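Local coordinates for protein putative secreted endoglycosylceramidase (Rhodococcus hoagii, PDB 6JYZ) that probably hydrolyses the O-glycosidic bond between sugar and ceramide in galactosylceramides, as a secreted glycoside hydrolase of family 5, at residues H258-G272 / L286-V300. Sequence-based numbering, arbitrary orientation.
Sequences HLVIFEPSALWSAFG and LVVFSPHLYSQSINV
Two neighbouring parallel strands of the family 5 (β/α)8 barrel, 259-262 and 287-289, join through backbone hydrogen bonds that alternate between them: V260 N to L286 O, V288 N to V260 O, F262 N to V288 O and S290 N to F262 O. I261 and V288 point to one face of the sheet, where I261 CG2 is pressed to 3.4 Å from S290 CB, a tight pair. V260, F262, V287 and F289 point to the other, where V260 and F262 meet helix 230-251 and F289 meets helix 307-321. There F289 CA sits over the face of the F262 ring, and the two rings meet obliquely, their planes 43° apart. F289 then turns its edge to the face of the W268 six-membered ring, with CZ 3.9 Å from W268 CZ3. The W268 indole, its CG anti to the backbone N (chi1 -166°), lies against P291, whose CB is 3.4 Å from the centroid of the five-membered ring, a CH-pi contact. Replacing W268 by alanine would probably leave the F289 edge and P291 CB without their aromatic partner and open a gap between helix 268-271 and P291. Beyond the C-terminal strand ends, where (β/α)8 barrels carry their active sites, the E263 carboxylate approaches the H292 ring obliquely, OE1 3.2 Å from CE1, while water 1 donates to OE1 and S290 O. E222 donates from its backbone N to E263 OE1, and its OE2 is bonded to H292 ND1 and S269 OG; R83 forms a salt bridge with E263 OE2. Farther out, V300 N donates to A270 O, at 2.9 Å.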
# COMPACT_ATOMS: atom_id res chain seq x y z
N HIS A 258 2.79 15.42 7.49
CA HIS A 258 2.89 13.97 7.40
C HIS A 258 3.74 13.52 6.22
O HIS A 258 4.11 14.33 5.36
CB HIS A 258 1.48 13.37 7.35
CG HIS A 258 0.65 13.63 8.58
ND1 HIS A 258 0.29 14.94 9.04
CD2 HIS A 258 0.14 12.73 9.44
CE1 HIS A 258 -0.49 14.76 10.15
NE2 HIS A 258 -0.60 13.43 10.36
N LEU A 259 4.04 12.22 6.17
CA LEU A 259 4.86 11.72 5.04
C LEU A 259 4.08 11.71 3.74
O LEU A 259 2.85 11.55 3.74
CB LEU A 259 5.30 10.28 5.35
CG LEU A 259 6.23 10.08 6.51
CD1 LEU A 259 6.80 8.68 6.67
CD2 LEU A 259 6.90 11.22 7.17
N VAL A 260 4.83 11.89 2.67
CA VAL A 260 4.24 11.84 1.32
C VAL A 260 4.80 10.60 0.66
O VAL A 260 6.01 10.56 0.39
CB VAL A 260 4.55 13.11 0.56
CG1 VAL A 260 4.18 12.84 -0.91
CG2 VAL A 260 3.67 14.24 1.13
N ILE A 261 3.93 9.64 0.37
CA ILE A 261 4.35 8.38 -0.23
C ILE A 261 4.01 8.52 -1.71
O ILE A 261 2.86 8.80 -2.09
CB ILE A 261 3.57 7.26 0.45
CG1 ILE A 261 4.11 7.14 1.90
CG2 ILE A 261 3.73 5.94 -0.28
CD1 ILE A 261 3.18 6.33 2.82
N PHE A 262 5.03 8.39 -2.57
CA PHE A 262 4.82 8.61 -4.00
C PHE A 262 5.36 7.41 -4.76
O PHE A 262 6.30 6.73 -4.33
CB PHE A 262 5.47 9.90 -4.48
CG PHE A 262 6.97 9.82 -4.55
CD1 PHE A 262 7.79 10.03 -3.44
CD2 PHE A 262 7.62 9.54 -5.77
CE1 PHE A 262 9.16 9.88 -3.54
CE2 PHE A 262 8.98 9.42 -5.85
CZ PHE A 262 9.77 9.59 -4.73
N GLU A 263 4.74 7.19 -5.94
CA GLU A 263 4.98 5.95 -6.68
C GLU A 263 5.57 6.25 -8.04
O GLU A 263 5.24 7.28 -8.67
CB GLU A 263 3.67 5.18 -6.85
CG GLU A 263 3.12 4.73 -5.48
CD GLU A 263 1.86 3.95 -5.67
OE1 GLU A 263 1.73 3.15 -6.60
OE2 GLU A 263 0.90 4.14 -4.83
N PRO A 264 6.31 5.33 -8.66
CA PRO A 264 6.54 5.41 -10.11
C PRO A 264 5.23 5.01 -10.78
O PRO A 264 4.23 4.64 -10.15
CB PRO A 264 7.59 4.28 -10.27
CG PRO A 264 7.15 3.22 -9.29
CD PRO A 264 6.69 4.03 -8.06
N SER A 265 5.21 5.07 -12.11
CA SER A 265 4.05 4.63 -12.86
C SER A 265 3.79 3.15 -12.60
O SER A 265 4.65 2.38 -12.12
CB SER A 265 4.13 4.87 -14.36
OG SER A 265 4.68 3.72 -15.05
N ALA A 266 2.58 2.72 -12.97
CA ALA A 266 2.17 1.33 -12.91
C ALA A 266 3.14 0.40 -13.65
O ALA A 266 3.12 -0.79 -13.38
CB ALA A 266 0.79 1.21 -13.56
N LEU A 267 3.90 0.92 -14.62
CA LEU A 267 4.85 0.04 -15.30
C LEU A 267 5.81 -0.62 -14.34
O LEU A 267 6.27 -1.75 -14.60
CB LEU A 267 5.63 0.81 -16.37
CG LEU A 267 4.73 1.34 -17.48
CD1 LEU A 267 5.57 2.24 -18.41
CD2 LEU A 267 4.04 0.27 -18.29
N TRP A 268 6.19 0.01 -13.23
CA TRP A 268 7.11 -0.66 -12.28
C TRP A 268 6.52 -1.95 -11.81
O TRP A 268 7.26 -2.94 -11.59
CB TRP A 268 7.37 0.28 -11.09
CG TRP A 268 8.54 -0.17 -10.24
CD1 TRP A 268 8.63 -1.31 -9.47
CD2 TRP A 268 9.79 0.51 -10.12
NE1 TRP A 268 9.88 -1.37 -8.88
CE2 TRP A 268 10.61 -0.29 -9.27
CE3 TRP A 268 10.30 1.70 -10.59
CZ2 TRP A 268 11.91 0.11 -8.92
CZ3 TRP A 268 11.59 2.10 -10.26
CH2 TRP A 268 12.39 1.28 -9.43
N SER A 269 5.20 -2.02 -11.64
CA SER A 269 4.55 -3.24 -11.17
C SER A 269 4.57 -4.37 -12.17
O SER A 269 4.17 -5.50 -11.76
CB SER A 269 3.11 -2.97 -10.79
OG SER A 269 3.10 -2.02 -9.74
N ALA A 270 4.92 -4.11 -13.43
CA ALA A 270 5.03 -5.18 -14.44
C ALA A 270 6.47 -5.45 -14.85
O ALA A 270 6.73 -6.51 -15.45
CB ALA A 270 4.23 -4.74 -15.65
N PHE A 271 7.42 -4.57 -14.57
CA PHE A 271 8.78 -4.73 -15.06
C PHE A 271 9.81 -4.72 -13.95
O PHE A 271 10.96 -5.14 -14.22
CB PHE A 271 9.15 -3.59 -16.03
CG PHE A 271 8.35 -3.67 -17.31
CD1 PHE A 271 8.73 -4.62 -18.29
CD2 PHE A 271 7.12 -3.05 -17.47
CE1 PHE A 271 7.98 -4.74 -19.45
CE2 PHE A 271 6.34 -3.23 -18.61
CZ PHE A 271 6.82 -4.08 -19.59
N GLY A 272 9.51 -4.21 -12.75
CA GLY A 272 10.49 -4.18 -11.69
C GLY A 272 11.38 -2.96 -11.73
O GLY A 272 12.33 -2.84 -10.95
N LEU A 286 9.99 14.95 3.49
CA LEU A 286 9.24 13.83 4.02
C LEU A 286 8.68 12.92 2.93
O LEU A 286 7.78 12.12 3.22
CB LEU A 286 8.11 14.32 4.94
CG LEU A 286 8.58 15.23 6.06
CD1 LEU A 286 7.39 15.67 6.94
CD2 LEU A 286 9.63 14.57 6.92
N VAL A 287 9.27 12.98 1.72
CA VAL A 287 8.79 12.02 0.72
C VAL A 287 9.39 10.64 0.94
O VAL A 287 10.49 10.47 1.49
CB VAL A 287 9.13 12.52 -0.72
CG1 VAL A 287 8.40 13.82 -1.03
CG2 VAL A 287 10.64 12.60 -0.99
N VAL A 288 8.64 9.63 0.50
CA VAL A 288 8.98 8.21 0.62
C VAL A 288 8.69 7.55 -0.72
O VAL A 288 7.55 7.68 -1.22
CB VAL A 288 8.13 7.58 1.75
CG1 VAL A 288 8.31 6.06 1.74
CG2 VAL A 288 8.46 8.20 3.12
N PHE A 289 9.69 6.90 -1.31
CA PHE A 289 9.50 6.25 -2.60
C PHE A 289 8.88 4.87 -2.43
O PHE A 289 9.32 4.06 -1.59
CB PHE A 289 10.88 6.13 -3.26
CG PHE A 289 10.84 5.53 -4.65
CD1 PHE A 289 9.96 6.03 -5.61
CD2 PHE A 289 11.63 4.44 -4.99
CE1 PHE A 289 9.90 5.45 -6.90
CE2 PHE A 289 11.55 3.89 -6.29
CZ PHE A 289 10.69 4.39 -7.20
N SER A 290 7.79 4.59 -3.16
CA SER A 290 6.97 3.42 -2.91
C SER A 290 6.63 2.68 -4.22
O SER A 290 5.47 2.59 -4.60
CB SER A 290 5.72 3.86 -2.17
OG SER A 290 5.01 2.76 -1.68
N PRO A 291 7.62 2.09 -4.90
CA PRO A 291 7.35 1.15 -5.99
C PRO A 291 6.75 -0.12 -5.41
O PRO A 291 6.90 -0.43 -4.21
CB PRO A 291 8.76 0.87 -6.54
CG PRO A 291 9.64 0.94 -5.30
CD PRO A 291 9.04 2.11 -4.51
N HIS A 292 6.01 -0.83 -6.23
CA HIS A 292 5.40 -2.11 -5.89
C HIS A 292 6.28 -3.22 -6.42
O HIS A 292 6.54 -3.31 -7.62
CB HIS A 292 3.96 -2.23 -6.42
CG HIS A 292 3.11 -1.12 -5.85
ND1 HIS A 292 1.83 -0.87 -6.32
CD2 HIS A 292 3.36 -0.23 -4.84
CE1 HIS A 292 1.32 0.14 -5.59
NE2 HIS A 292 2.21 0.57 -4.69
N LEU A 293 6.80 -4.01 -5.48
CA LEU A 293 7.91 -4.96 -5.81
C LEU A 293 7.37 -6.32 -6.18
O LEU A 293 7.29 -7.25 -5.36
CB LEU A 293 8.87 -5.05 -4.62
CG LEU A 293 9.48 -3.73 -4.18
CD1 LEU A 293 10.54 -3.95 -3.07
CD2 LEU A 293 10.18 -3.02 -5.33
N TYR A 294 6.95 -6.44 -7.44
CA TYR A 294 6.27 -7.62 -7.96
C TYR A 294 7.19 -8.54 -8.79
O TYR A 294 6.68 -9.49 -9.40
CB TYR A 294 5.02 -7.22 -8.76
CG TYR A 294 3.83 -6.88 -7.88
CD1 TYR A 294 3.27 -7.78 -6.98
CD2 TYR A 294 3.21 -5.64 -7.93
CE1 TYR A 294 2.13 -7.51 -6.24
CE2 TYR A 294 2.06 -5.32 -7.22
CZ TYR A 294 1.53 -6.27 -6.37
OH TYR A 294 0.38 -6.08 -5.65
N SER A 295 8.51 -8.31 -8.75
CA SER A 295 9.45 -9.18 -9.46
C SER A 295 9.30 -10.62 -8.98
O SER A 295 9.22 -10.91 -7.79
CB SER A 295 10.83 -8.70 -9.35
OG SER A 295 10.99 -7.39 -9.91
N GLN A 296 9.25 -11.51 -9.97
CA GLN A 296 9.09 -12.97 -9.79
C GLN A 296 7.74 -13.31 -9.19
O GLN A 296 7.52 -14.46 -8.73
CB GLN A 296 10.26 -13.65 -9.05
CG GLN A 296 11.53 -13.38 -9.79
CD GLN A 296 12.65 -14.28 -9.35
OE1 GLN A 296 13.30 -14.11 -8.33
NE2 GLN A 296 12.94 -15.26 -10.20
N SER A 297 6.77 -12.39 -9.23
CA SER A 297 5.40 -12.66 -8.90
C SER A 297 4.51 -12.49 -10.14
O SER A 297 3.94 -13.44 -10.65
CB SER A 297 4.87 -11.82 -7.72
OG SER A 297 3.54 -12.15 -7.50
N ILE A 298 4.40 -11.23 -10.63
CA ILE A 298 3.49 -10.90 -11.71
C ILE A 298 4.16 -10.00 -12.75
O ILE A 298 3.44 -9.39 -13.56
CB ILE A 298 2.15 -10.31 -11.19
CG1 ILE A 298 2.39 -9.03 -10.38
CG2 ILE A 298 1.35 -11.37 -10.41
CD1 ILE A 298 1.09 -8.27 -10.10
N ASN A 299 5.47 -9.98 -12.82
CA ASN A 299 6.12 -9.22 -13.89
C ASN A 299 5.97 -9.95 -15.22
O ASN A 299 5.71 -11.15 -15.28
CB ASN A 299 7.59 -8.96 -13.56
CG ASN A 299 7.81 -7.79 -12.64
OD1 ASN A 299 6.87 -7.13 -12.20
ND2 ASN A 299 9.08 -7.59 -12.35
N VAL A 300 6.28 -9.24 -16.31
CA VAL A 300 6.28 -9.85 -17.65
C VAL A 300 7.28 -11.01 -17.67
O VAL A 300 6.94 -12.08 -18.23
CB VAL A 300 6.62 -8.79 -18.71
CG1 VAL A 300 6.69 -9.45 -20.12
CG2 VAL A 300 5.54 -7.71 -18.71
O HOH W 1 4.20 1.88 -6.94
O HOH W 2 7.59 -5.35 -10.11
O HOH W 3 4.93 0.03 -8.76